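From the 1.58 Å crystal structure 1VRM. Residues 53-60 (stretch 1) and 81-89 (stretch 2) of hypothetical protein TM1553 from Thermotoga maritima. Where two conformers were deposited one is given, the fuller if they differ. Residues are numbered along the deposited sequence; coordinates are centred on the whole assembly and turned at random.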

# COMPACT_ATOMS: atom_id res chain seq x y z
N LYS A 53 -9.07 -8.18 -8.59
CA LYS A 53 -10.46 -7.86 -8.28
C LYS A 53 -10.97 -8.64 -7.08
O LYS A 53 -11.65 -8.08 -6.20
CB LYS A 53 -11.36 -8.06 -9.49
CG LYS A 53 -11.05 -7.07 -10.62
CD LYS A 53 -11.89 -7.35 -11.84
CE LYS A 53 -11.74 -6.22 -12.84
NZ LYS A 53 -11.80 -4.89 -12.19
N ARG A 54 -10.62 -9.90 -6.99
CA ARG A 54 -11.00 -10.74 -5.86
C ARG A 54 -10.54 -10.11 -4.53
O ARG A 54 -11.29 -9.97 -3.58
CB ARG A 54 -10.39 -12.11 -6.02
CG ARG A 54 -10.71 -13.06 -4.87
CD ARG A 54 -9.96 -14.37 -5.01
NE ARG A 54 -8.55 -14.18 -4.81
CZ ARG A 54 -7.99 -14.09 -3.60
NH1 ARG A 54 -8.76 -14.22 -2.51
NH2 ARG A 54 -6.70 -13.89 -3.49
N ILE A 55 -9.28 -9.74 -4.48
CA ILE A 55 -8.65 -9.11 -3.31
C ILE A 55 -9.35 -7.76 -3.02
O ILE A 55 -9.57 -7.38 -1.87
CB ILE A 55 -7.12 -8.93 -3.54
CG1 ILE A 55 -6.49 -10.30 -3.55
CG2 ILE A 55 -6.54 -7.92 -2.57
CD1 ILE A 55 -5.10 -10.27 -4.07
N THR A 56 -9.69 -7.02 -4.08
CA THR A 56 -10.38 -5.74 -3.94
C THR A 56 -11.65 -5.88 -3.09
O THR A 56 -11.89 -5.06 -2.19
CB THR A 56 -10.75 -5.11 -5.30
OG1 THR A 56 -9.56 -4.89 -6.07
CG2 THR A 56 -11.42 -3.77 -5.12
N TYR A 57 -12.44 -6.90 -3.40
CA TYR A 57 -13.73 -7.08 -2.72
C TYR A 57 -13.57 -7.79 -1.38
O TYR A 57 -14.26 -7.44 -0.40
CB TYR A 57 -14.72 -7.79 -3.62
CG TYR A 57 -14.94 -6.97 -4.89
CD1 TYR A 57 -15.24 -5.61 -4.79
CD2 TYR A 57 -14.76 -7.51 -6.14
CE1 TYR A 57 -15.39 -4.82 -5.93
CE2 TYR A 57 -14.92 -6.73 -7.28
CZ TYR A 57 -15.23 -5.39 -7.16
OH TYR A 57 -15.39 -4.60 -8.29
N LYS A 58 -12.65 -8.74 -1.31
CA LYS A 58 -12.50 -9.53 -0.11
C LYS A 58 -11.99 -8.73 1.07
O LYS A 58 -12.36 -9.00 2.23
CB LYS A 58 -11.57 -10.72 -0.35
CG LYS A 58 -11.36 -11.59 0.86
CD LYS A 58 -10.67 -12.89 0.53
CE LYS A 58 -10.41 -13.70 1.79
NZ LYS A 58 -9.76 -14.99 1.47
N PHE A 59 -11.12 -7.77 0.76
CA PHE A 59 -10.48 -6.97 1.81
C PHE A 59 -10.98 -5.53 1.84
O PHE A 59 -10.39 -4.69 2.50
CB PHE A 59 -8.96 -7.09 1.68
CG PHE A 59 -8.49 -8.49 1.89
CD1 PHE A 59 -8.60 -9.10 3.11
CD2 PHE A 59 -8.02 -9.27 0.84
CE1 PHE A 59 -8.19 -10.43 3.27
CE2 PHE A 59 -7.61 -10.59 1.02
CZ PHE A 59 -7.69 -11.14 2.25
N SER A 60 -12.11 -5.25 1.20
CA SER A 60 -12.71 -3.94 1.12
C SER A 60 -13.23 -3.45 2.46
O SER A 60 -13.68 -4.25 3.29
CB SER A 60 -13.92 -3.98 0.16
OG SER A 60 -14.63 -2.75 0.17
N VAL A 81 -11.97 -16.78 10.61
CA VAL A 81 -11.56 -16.37 9.27
C VAL A 81 -10.72 -17.45 8.58
O VAL A 81 -10.21 -18.39 9.22
CB VAL A 81 -10.77 -15.05 9.30
CG1 VAL A 81 -11.63 -13.93 9.96
CG2 VAL A 81 -9.45 -15.21 10.02
N ASP A 82 -10.59 -17.30 7.28
CA ASP A 82 -9.80 -18.17 6.44
C ASP A 82 -8.30 -17.84 6.58
O ASP A 82 -7.91 -16.77 7.07
CB ASP A 82 -10.25 -18.00 4.99
CG ASP A 82 -10.05 -16.58 4.51
OD1 ASP A 82 -10.86 -15.67 4.86
OD2 ASP A 82 -9.00 -16.36 3.86
N GLU A 83 -7.44 -18.75 6.11
CA GLU A 83 -5.99 -18.64 6.24
C GLU A 83 -5.44 -17.43 5.54
O GLU A 83 -4.54 -16.79 6.05
CB GLU A 83 -5.33 -19.92 5.71
CG GLU A 83 -3.84 -20.00 5.95
N GLU A 84 -5.95 -17.12 4.37
CA GLU A 84 -5.46 -15.94 3.63
C GLU A 84 -5.67 -14.66 4.45
O GLU A 84 -4.77 -13.81 4.62
CB GLU A 84 -6.15 -15.81 2.27
CG GLU A 84 -5.58 -14.64 1.46
CD GLU A 84 -6.29 -14.35 0.14
OE1 GLU A 84 -7.53 -14.56 0.07
OE2 GLU A 84 -5.58 -13.88 -0.79
N THR A 85 -6.88 -14.51 4.91
CA THR A 85 -7.24 -13.34 5.67
C THR A 85 -6.39 -13.27 6.96
O THR A 85 -5.84 -12.21 7.34
CB THR A 85 -8.68 -13.47 6.07
OG1 THR A 85 -9.47 -13.46 4.89
CG2 THR A 85 -9.11 -12.30 6.93
N TYR A 86 -6.30 -14.41 7.63
CA TYR A 86 -5.54 -14.47 8.89
C TYR A 86 -4.10 -14.03 8.70
O TYR A 86 -3.56 -13.17 9.43
CB TYR A 86 -5.64 -15.86 9.47
CG TYR A 86 -5.27 -15.94 10.93
CD1 TYR A 86 -6.19 -15.55 11.89
CD2 TYR A 86 -4.08 -16.46 11.35
CE1 TYR A 86 -5.90 -15.61 13.26
CE2 TYR A 86 -3.77 -16.54 12.72
CZ TYR A 86 -4.70 -16.13 13.66
OH TYR A 86 -4.45 -16.21 15.03
N SER A 87 -3.48 -14.57 7.65
CA SER A 87 -2.09 -14.30 7.38
C SER A 87 -1.88 -12.82 6.99
O SER A 87 -0.94 -12.17 7.43
CB SER A 87 -1.59 -15.20 6.27
OG SER A 87 -2.10 -14.78 5.03
N LEU A 88 -2.79 -12.26 6.21
CA LEU A 88 -2.63 -10.85 5.82
C LEU A 88 -2.80 -9.88 6.99
O LEU A 88 -2.04 -8.95 7.15
CB LEU A 88 -3.59 -10.49 4.66
CG LEU A 88 -3.50 -9.08 4.13
CD1 LEU A 88 -2.10 -8.70 3.70
CD2 LEU A 88 -4.48 -9.01 2.98
N ILE A 89 -3.82 -10.13 7.79
CA ILE A 89 -3.99 -9.30 8.99
C ILE A 89 -2.81 -9.42 9.93
O ILE A 89 -2.28 -8.40 10.39
CB ILE A 89 -5.34 -9.59 9.67
CG1 ILE A 89 -6.45 -9.21 8.69
CG2 ILE A 89 -5.52 -8.84 10.98
CD1 ILE A 89 -7.87 -9.54 9.16

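Two helical segments meet here without their backbones touching. Residues 53-58 are the end of a helix that begins earlier in the chain, and residues 83-89 open a helix that runs on past the stretch. Their axes come no closer than 12.7 Å and their N-to-C directions differ by 75°, so the helices cross steeply rather than lying along one another. The backbones are nearest where the first helix gives out: Phe-59, the first residue to leave helical phi/psi, has its CA 8.1 Å from the CA of Thr-85. Across so wide a gap, side chains do the joining, the longest of them carrying the charges, and only 307 Å² is buried in total.

The polar half of the contact is built on spacing. Arg-54 and Lys-58 stand four residues apart, one helical turn, and both reach Glu-84. Arg-54 points its CA-to-CB bond sideways, yet its end swings in to present the guanidinium edge-on, a two-pronged salt bridge: Arg-54 NH1 donates to Glu-84 OE1 and Arg-54 NH2 to Glu-84 OE2, each at 2.9 Å and nearly linear. Lys-58, fully extended with every chi angle t, sends Lys-58 NZ to the same Glu-84 OE1 at 2.7 Å. One carboxylate oxygen thus takes bonds from two cations, and Glu-84, itself extended through chi1 and chi2, offsets some of the repulsion between them.

Lys-58 also brings in the helix start. Lys-58 NZ lies 2.9 Å from Asp-82 OD2, a second salt bridge, so the ammonium joins two acids. Asp-82 is already at work as the N-cap: Asp-82 OD2 accepts from Thr-85 N at 3.0 Å, satisfying an amide that has no helical carbonyl partner in the first turn, while Thr-85 OG1 donates to Asp-82 OD1 at 2.6 Å. The cap therefore serves twice, closing its own helix and anchoring the lysine of the other. Thr-85 OG1 also lies 3.2 Å from Lys-58 CE, the carbon next to the ammonium.

Beside this charged cluster lies the apolar half, made by Phe-59 and Leu-88. Leu-88 is one turn beyond Glu-84, so both point toward the first stretch. Leu-88 CD2 sits 3.8 Å from the centroid of the Phe-59 ring and just 6° off the ring normal, a CH-pi contact placed squarely over the face. The ring's edge meets Glu-84, with Phe-59 CZ 4.1 Å from Glu-84 OE1, which sets the buried aromatic directly against the ion network.

The rule to read is economical: i and i+4 on each helix, a shared acid at the centre, and a cap that doubles as a partner.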